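Local coordinates for A rubisco-like protein (Burkholderia fungorum, PDB 3NWR) that is a rubisco-like protein classed as a lyase, related to the rubisco large chain, whose precise reaction remains uncertain, at residues Leu132-Pro135 with Ala136-Ala140; Met299-Gln302 with Ala303-Thr306; Glu331-Glu334 with Ser335-Cys339. All coordinates share one frame; numbering follows the deposited sequence.

Overall arrangement
From the N terminus, contact 1 comes first: strand 126-133 of the N-terminal domain ends and turns into the short helix 136-139. Contacts 2 and 3 lie much later, in the catalytic barrel domain, as the N-cap and opening turn of helix 301-309 and most of helix 329-340. Each is local and closes no long loop, and they follow in series without nesting or crossing. In space contact 2 touches both others, while contacts 1 and 3 do not meet. Leu132 of contact 1 packs on Ala303 and Thr306, and its backbone N probably bonds to Gln302. Phe301, Gln302 and Gln305 then touch Ser335 or Asp338. Contact 2 thus stands between the N-terminal sheet and contact 3.

Contact 1: residues Leu132-Pro135 with Ala136-Ala140; sequences LRLP and ASYRA
Pro135 O is gripped by two backbone N-H groups of the first helical turn. Arg139 N gives the stronger bond, 3.0 Å from Pro135 O and nearly straight, with an N-H...O angle of 172°. Tyr138 N lies 3.1 Å from Pro135 O, but its N-H points aside and that bond is weak. Pro135 holds the N-cap position. As a proline it has no polar side chain to cap the helix, and its carbonyl oxygen starts the helical bonding.

The side chains meet on one flank of this turn. Leu134 lies at the edge of the Tyr138 ring, close to the ring plane. Its CD2 is 3.7 Å from Tyr138 CD2, and its CG is 3.8 Å from the same ring atom. Tyr138 has CG anti to its own backbone N (chi1 -174°), which lays the ring back beside Leu134. The two side chains pass each other at a slant. Pro135 adds a looser contact, with its CD 4.0 Å from Tyr138 CB.

This is a strand-to-helix junction of the rubisco large-chain N-terminal domain. Strand 126-133, an outer strand of the antiparallel sheet within this chain, ends at Arg133. Helix 136-139 starts after the two linking residues. Leu134 and Tyr138 both touch Leu15 of the neighbouring strand 14-23, and the pair is therefore packed against the sheet.

The polar ends reach further. Tyr138 OH bonds to the backbone O of Asp104, and its ring meets Phe142 edge-to-face. Arg139 leaves the turn in another direction, with a bend at chi2 (-90°). Its NE makes a salt bridge with Asp349, and NH1 bonds to Glu143 O.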
loop_
_atom_site.group_PDB
_atom_site.type_symbol
_atom_site.label_atom_id
_atom_site.label_comp_id
_atom_site.label_asym_id
_atom_site.label_seq_id
_atom_site.Cartn_x
_atom_site.Cartn_y
_atom_site.Cartn_z
ATOM N N LEU A 132 15.006 -0.475 -8.782
ATOM C CA LEU A 132 15.193 0.961 -8.971
ATOM C C LEU A 132 16.665 1.295 -8.824
ATOM O O LEU A 132 17.378 0.664 -8.038
ATOM C CB LEU A 132 14.419 1.753 -7.919
ATOM C CG LEU A 132 12.897 1.660 -8.010
ATOM C CD1 LEU A 132 12.257 2.217 -6.738
ATOM C CD2 LEU A 132 12.403 2.406 -9.230
ATOM N N ARG A 133 17.115 2.298 -9.569
ATOM C CA ARG A 133 18.460 2.823 -9.391
ATOM C C ARG A 133 18.400 4.340 -9.291
ATOM O O ARG A 133 17.969 5.017 -10.221
ATOM C CB ARG A 133 19.361 2.405 -10.551
ATOM C CG ARG A 133 19.734 0.937 -10.525
ATOM C CD ARG A 133 20.567 0.553 -11.740
ATOM N NE ARG A 133 19.797 0.683 -12.971
ATOM C CZ ARG A 133 18.887 -0.202 -13.373
ATOM N NH1 ARG A 133 18.637 -1.278 -12.636
ATOM N NH2 ARG A 133 18.222 -0.011 -14.504
ATOM N N LEU A 134 18.828 4.859 -8.147
ATOM C CA LEU A 134 18.804 6.292 -7.888
ATOM C C LEU A 134 20.223 6.830 -7.735
ATOM O O LEU A 134 21.078 6.166 -7.154
ATOM C CB LEU A 134 18.023 6.572 -6.594
ATOM C CG LEU A 134 16.486 6.659 -6.679
ATOM C CD1 LEU A 134 15.868 5.398 -7.248
ATOM C CD2 LEU A 134 15.886 6.954 -5.308
ATOM N N PRO A 135 20.475 8.046 -8.244
ATOM C CA PRO A 135 21.775 8.683 -7.998
ATOM C C PRO A 135 21.928 9.008 -6.528
ATOM O O PRO A 135 20.940 9.304 -5.853
ATOM C CB PRO A 135 21.694 9.994 -8.799
ATOM C CG PRO A 135 20.544 9.835 -9.739
ATOM C CD PRO A 135 19.591 8.875 -9.078
ATOM N N ALA A 136 23.160 8.958 -6.031
ATOM C CA ALA A 136 23.436 9.291 -4.640
ATOM C C ALA A 136 22.940 10.684 -4.257
ATOM O O ALA A 136 22.410 10.884 -3.165
ATOM C CB ALA A 136 24.936 9.168 -4.361
ATOM N N SER A 137 23.124 11.652 -5.150
ATOM C CA SER A 137 22.720 13.026 -4.864
ATOM C C SER A 137 21.208 13.155 -4.689
ATOM O O SER A 137 20.730 14.026 -3.967
ATOM C CB SER A 137 23.220 13.976 -5.958
ATOM O OG SER A 137 22.741 13.602 -7.243
ATOM N N TYR A 138 20.461 12.288 -5.361
ATOM C CA TYR A 138 19.009 12.262 -5.196
ATOM C C TYR A 138 18.636 11.546 -3.894
ATOM O O TYR A 138 17.815 12.038 -3.110
ATOM C CB TYR A 138 18.365 11.573 -6.399
ATOM C CG TYR A 138 16.853 11.590 -6.436
ATOM C CD1 TYR A 138 16.139 12.789 -6.440
ATOM C CD2 TYR A 138 16.134 10.397 -6.517
ATOM C CE1 TYR A 138 14.743 12.797 -6.501
ATOM C CE2 TYR A 138 14.744 10.397 -6.572
ATOM C CZ TYR A 138 14.059 11.598 -6.561
ATOM O OH TYR A 138 12.679 11.602 -6.627
ATOM N N ARG A 139 19.243 10.390 -3.657
ATOM C CA ARG A 139 18.999 9.645 -2.419
ATOM C C ARG A 139 19.215 10.518 -1.180
ATOM O O ARG A 139 18.484 10.425 -0.190
ATOM C CB ARG A 139 19.906 8.410 -2.371
ATOM C CG ARG A 139 19.557 7.381 -1.293
ATOM C CD ARG A 139 20.270 7.658 0.032
ATOM N NE ARG A 139 19.801 6.749 1.076
ATOM C CZ ARG A 139 18.734 6.986 1.831
ATOM N NH1 ARG A 139 18.039 8.110 1.661
ATOM N NH2 ARG A 139 18.354 6.108 2.755
ATOM N N ALA A 140 20.225 11.377 -1.252
ATOM C CA ALA A 140 20.566 12.269 -0.153
ATOM C C ALA A 140 19.452 13.249 0.215
ATOM O O ALA A 140 19.469 13.817 1.304
ATOM C CB ALA A 140 21.861 13.040 -0.487
#

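Contact 2: residues Met299-Gln302 with Ala303-Thr306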
loop_
_atom_site.group_PDB
_atom_site.type_symbol
_atom_site.label_atom_id
_atom_site.label_comp_id
_atom_site.label_asym_id
_atom_site.label_seq_id
_atom_site.Cartn_x
_atom_site.Cartn_y
_atom_site.Cartn_z
ATOM N N MET A 299 5.521 -5.654 -7.004
ATOM C CA MET A 299 6.821 -5.061 -6.739
ATOM C C MET A 299 7.762 -6.088 -6.131
ATOM O O MET A 299 7.454 -6.676 -5.092
ATOM C CB MET A 299 6.650 -3.876 -5.784
ATOM C CG MET A 299 7.770 -2.883 -5.823
ATOM S SD MET A 299 7.411 -1.503 -4.705
ATOM C CE MET A 299 5.863 -0.871 -5.311
ATOM N N SER A 300 8.902 -6.318 -6.780
ATOM C CA SER A 300 9.953 -7.143 -6.179
ATOM C C SER A 300 10.605 -6.396 -5.019
ATOM O O SER A 300 10.508 -5.161 -4.912
ATOM C CB SER A 300 11.026 -7.503 -7.208
ATOM O OG SER A 300 10.452 -8.196 -8.302
ATOM N N PHE A 301 11.285 -7.134 -4.154
ATOM C CA PHE A 301 11.776 -6.532 -2.919
ATOM C C PHE A 301 12.809 -5.433 -3.170
ATOM O O PHE A 301 12.832 -4.437 -2.468
ATOM C CB PHE A 301 12.340 -7.599 -1.968
ATOM C CG PHE A 301 12.682 -7.079 -0.595
ATOM C CD1 PHE A 301 11.700 -6.926 0.381
ATOM C CD2 PHE A 301 13.990 -6.764 -0.280
ATOM C CE1 PHE A 301 12.034 -6.451 1.660
ATOM C CE2 PHE A 301 14.330 -6.298 0.985
ATOM C CZ PHE A 301 13.346 -6.144 1.957
ATOM N N GLN A 302 13.675 -5.605 -4.165
ATOM C CA GLN A 302 14.716 -4.599 -4.407
ATOM C C GLN A 302 14.107 -3.204 -4.538
ATOM O O GLN A 302 14.586 -2.238 -3.928
ATOM C CB GLN A 302 15.507 -4.952 -5.670
ATOM C CG GLN A 302 16.863 -4.285 -5.786
ATOM C CD GLN A 302 16.785 -2.797 -6.041
ATOM O OE1 GLN A 302 15.822 -2.285 -6.627
ATOM N NE2 GLN A 302 17.810 -2.080 -5.588
ATOM N N ALA A 303 13.045 -3.110 -5.336
ATOM C CA ALA A 303 12.370 -1.838 -5.554
ATOM C C ALA A 303 11.639 -1.378 -4.285
ATOM O O ALA A 303 11.745 -0.216 -3.877
ATOM C CB ALA A 303 11.394 -1.944 -6.722
ATOM N N TYR A 304 10.877 -2.295 -3.695
ATOM C CA TYR A 304 10.117 -2.023 -2.478
ATOM C C TYR A 304 11.015 -1.458 -1.374
ATOM O O TYR A 304 10.707 -0.420 -0.763
ATOM C CB TYR A 304 9.470 -3.329 -2.016
ATOM C CG TYR A 304 8.614 -3.250 -0.769
ATOM C CD1 TYR A 304 7.352 -2.653 -0.796
ATOM C CD2 TYR A 304 9.053 -3.819 0.427
ATOM C CE1 TYR A 304 6.565 -2.605 0.362
ATOM C CE2 TYR A 304 8.273 -3.782 1.574
ATOM C CZ TYR A 304 7.035 -3.180 1.531
ATOM O OH TYR A 304 6.274 -3.166 2.677
ATOM N N GLN A 305 12.122 -2.147 -1.107
ATOM C CA GLN A 305 13.037 -1.745 -0.035
ATOM C C GLN A 305 13.781 -0.456 -0.378
ATOM O O GLN A 305 14.155 0.298 0.511
ATOM C CB GLN A 305 14.005 -2.883 0.325
ATOM C CG GLN A 305 14.998 -3.262 -0.779
ATOM C CD GLN A 305 16.374 -2.655 -0.583
ATOM O OE1 GLN A 305 16.910 -2.644 0.526
ATOM N NE2 GLN A 305 16.974 -2.177 -1.679
ATOM N N THR A 306 13.982 -0.194 -1.669
ATOM C CA THR A 306 14.540 1.099 -2.064
ATOM C C THR A 306 13.617 2.234 -1.622
ATOM O O THR A 306 14.047 3.165 -0.924
ATOM C CB THR A 306 14.774 1.184 -3.577
ATOM O OG1 THR A 306 15.759 0.218 -3.965
ATOM C CG2 THR A 306 15.257 2.577 -3.958
HETATM O O HOH W 1 18.044 0.885 -5.340
#
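Phe301 and Gln305 meet one turn apart on the helix, in the tightly packed part of the contact. CB of Gln305 sits over one face of the Phe301 ring, offset toward the rim, as a CH-pi contact. It lies 3.5 Å from Phe301 CE2. Gln305 has CG between its backbone N and carbonyl carbon (chi1 66°), which turns the chain back over the preceding residues. Its amide reaches Gln302 O: NE2 is 3.3 Å from that oxygen, in the carbonyl plane and on a lone pair.

Three donors of 303-306 converge on Gln302 O. Besides NE2 of Gln305, Thr306 N donates to it, and Thr306 OG1 donates to it at 2.7 Å. Both Thr306 donors are tilted from the carbonyl plane. The hydroxyl lies beside its own backbone N (chi1 -64°), which points it back at the previous turn.

Met299 packs closely against Ala303 and Tyr304. Its SD is 3.5 Å from Tyr304 CA and lies at the edge of the Tyr304 ring, a Met-aromatic contact. Met299 CG is 3.9 Å from Ala303 CB. Tyr304 OH bonds to Asn263. Met299 also packs on Met290 of the second subunit.

By contrast, Gln302 is partly exposed and meets water. A water accepts from Gln302 NE2 at 3.0 Å and donates to Thr306 OG1, linking the two side chains. OE1 of Gln302 bonds to Leu132 N of strand 126-133, and OE1 of Gln305 bonds to Arg309.

Ser300 is at the N-cap position, but its side chain makes no capping bond. Its OG bonds to Arg128, and its O accepts from Tyr304 N (174°). This is the N-cap and opening turn of helix 301-309, the crossover helix of a beta-alpha-beta unit between strands 280-284 and 315-319 of the catalytic TIM barrel.

Contact 3: residues Glu331-Glu334 with Ser335-Cys339; sequences EVIE and SARDC
Helix 329-340 is the crossover helix of the beta-alpha-beta unit between strands 315-319 and 352-355 of the catalytic barrel. Within it, Glu331 O accepts from both Ser335 N and Ser335 OG. OG is 2.7 Å from Glu331 O and N is 2.9 Å, and they come from opposite faces of the carbonyl plane. Ser335 OG lies beside its own backbone N (chi1 -63°), which turns it back toward this oxygen of the preceding turn. A water also donates to OG and to Glu331 OE2, bridging the two side chains.

Ile333 and Arg337 run side by side. CG2 of Ile333 sits over the centre of one guanidinium face, 3.6 Å from Arg337 CZ. Arg337 NE bonds to Ala370 O, and NH2 to a glycerol probably from the crystallisation liquor.

Glu334 and Asp338 do not touch through their charged atoms. Glu334 OE2 is 4.6 Å from Asp338 OD2. A water donates to both oxygens, which probably eases the repulsion between the like charges.

Ser335 and Asp338 face Phe301 of helix 301-309. Val332 and Ala336 pack on Phe355 of strand 352-355, while Ser335 also touches Val318 of strand 315-319.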
loop_
_atom_site.group_PDB
_atom_site.type_symbol
_atom_site.label_atom_id
_atom_site.label_comp_id
_atom_site.label_asym_id
_atom_site.label_seq_id
_atom_site.Cartn_x
_atom_site.Cartn_y
_atom_site.Cartn_z
ATOM N N GLU A 331 14.272 -15.797 -2.732
ATOM C CA GLU A 331 13.765 -14.455 -2.453
ATOM C C GLU A 331 14.279 -13.927 -1.118
ATOM O O GLU A 331 14.648 -12.761 -1.004
ATOM C CB GLU A 331 12.227 -14.393 -2.487
ATOM C CG GLU A 331 11.722 -12.996 -2.082
ATOM C CD GLU A 331 10.237 -12.752 -2.324
ATOM O OE1 GLU A 331 9.581 -13.583 -2.978
ATOM O OE2 GLU A 331 9.731 -11.705 -1.858
ATOM N N VAL A 332 14.285 -14.770 -0.098
ATOM C CA VAL A 332 14.786 -14.337 1.205
ATOM C C VAL A 332 16.267 -13.938 1.127
ATOM O O VAL A 332 16.664 -12.901 1.640
ATOM C CB VAL A 332 14.622 -15.430 2.271
ATOM C CG1 VAL A 332 15.297 -14.989 3.570
ATOM C CG2 VAL A 332 13.139 -15.767 2.477
ATOM N N ILE A 333 17.078 -14.762 0.467
ATOM C CA ILE A 333 18.498 -14.477 0.325
ATOM C C ILE A 333 18.735 -13.154 -0.402
ATOM O O ILE A 333 19.485 -12.305 0.072
ATOM C CB ILE A 333 19.219 -15.616 -0.413
ATOM C CG1 ILE A 333 19.186 -16.882 0.444
ATOM C CG2 ILE A 333 20.660 -15.224 -0.716
ATOM C CD1 ILE A 333 19.628 -18.127 -0.296
ATOM N N GLU A 334 18.070 -12.973 -1.541
ATOM C CA GLU A 334 18.254 -11.756 -2.321
ATOM C C GLU A 334 17.793 -10.529 -1.528
ATOM O O GLU A 334 18.418 -9.464 -1.588
ATOM C CB GLU A 334 17.498 -11.846 -3.651
ATOM C CG GLU A 334 17.634 -10.597 -4.515
ATOM C CD GLU A 334 16.948 -10.733 -5.863
ATOM O OE1 GLU A 334 16.628 -11.877 -6.254
ATOM O OE2 GLU A 334 16.733 -9.697 -6.533
ATOM N N SER A 335 16.708 -10.689 -0.777
ATOM C CA SER A 335 16.149 -9.570 -0.013
ATOM C C SER A 335 17.098 -9.163 1.116
ATOM O O SER A 335 17.326 -7.972 1.356
ATOM C CB SER A 335 14.761 -9.935 0.523
ATOM O OG SER A 335 13.852 -10.168 -0.553
ATOM N N ALA A 336 17.675 -10.151 1.790
ATOM C CA ALA A 336 18.673 -9.869 2.813
ATOM C C ALA A 336 19.860 -9.132 2.203
ATOM O O ALA A 336 20.349 -8.142 2.750
ATOM C CB ALA A 336 19.135 -11.152 3.477
ATOM N N ARG A 337 20.307 -9.597 1.044
ATOM C CA ARG A 337 21.442 -8.967 0.396
ATOM C C ARG A 337 21.128 -7.536 -0.040
ATOM O O ARG A 337 21.993 -6.653 0.025
ATOM C CB ARG A 337 21.956 -9.850 -0.744
ATOM C CG ARG A 337 22.580 -11.124 -0.188
ATOM C CD ARG A 337 23.079 -12.077 -1.259
ATOM N NE ARG A 337 23.756 -13.210 -0.635
ATOM C CZ ARG A 337 24.138 -14.305 -1.280
ATOM N NH1 ARG A 337 23.903 -14.432 -2.582
ATOM N NH2 ARG A 337 24.750 -15.279 -0.618
ATOM N N ASP A 338 19.881 -7.301 -0.438
ATOM C CA ASP A 338 19.438 -5.942 -0.763
ATOM C C ASP A 338 19.643 -5.001 0.427
ATOM O O ASP A 338 20.149 -3.882 0.276
ATOM C CB ASP A 338 17.958 -5.924 -1.162
ATOM C CG ASP A 338 17.704 -6.466 -2.557
ATOM O OD1 ASP A 338 18.612 -6.389 -3.426
ATOM O OD2 ASP A 338 16.568 -6.944 -2.795
ATOM N N CYS A 339 19.245 -5.454 1.611
ATOM C CA CYS A 339 19.342 -4.649 2.829
ATOM C C CYS A 339 20.760 -4.164 3.086
ATOM O O CYS A 339 20.973 -3.034 3.545
ATOM C CB CYS A 339 18.846 -5.438 4.040
ATOM S SG CYS A 339 17.072 -5.750 4.055
HETATM O O HOH W 2 11.180 -10.432 0.124
HETATM O O HOH W 3 15.008 -8.326 -4.454
HETATM O O HOH W 4 18.483 -7.531 -5.960
#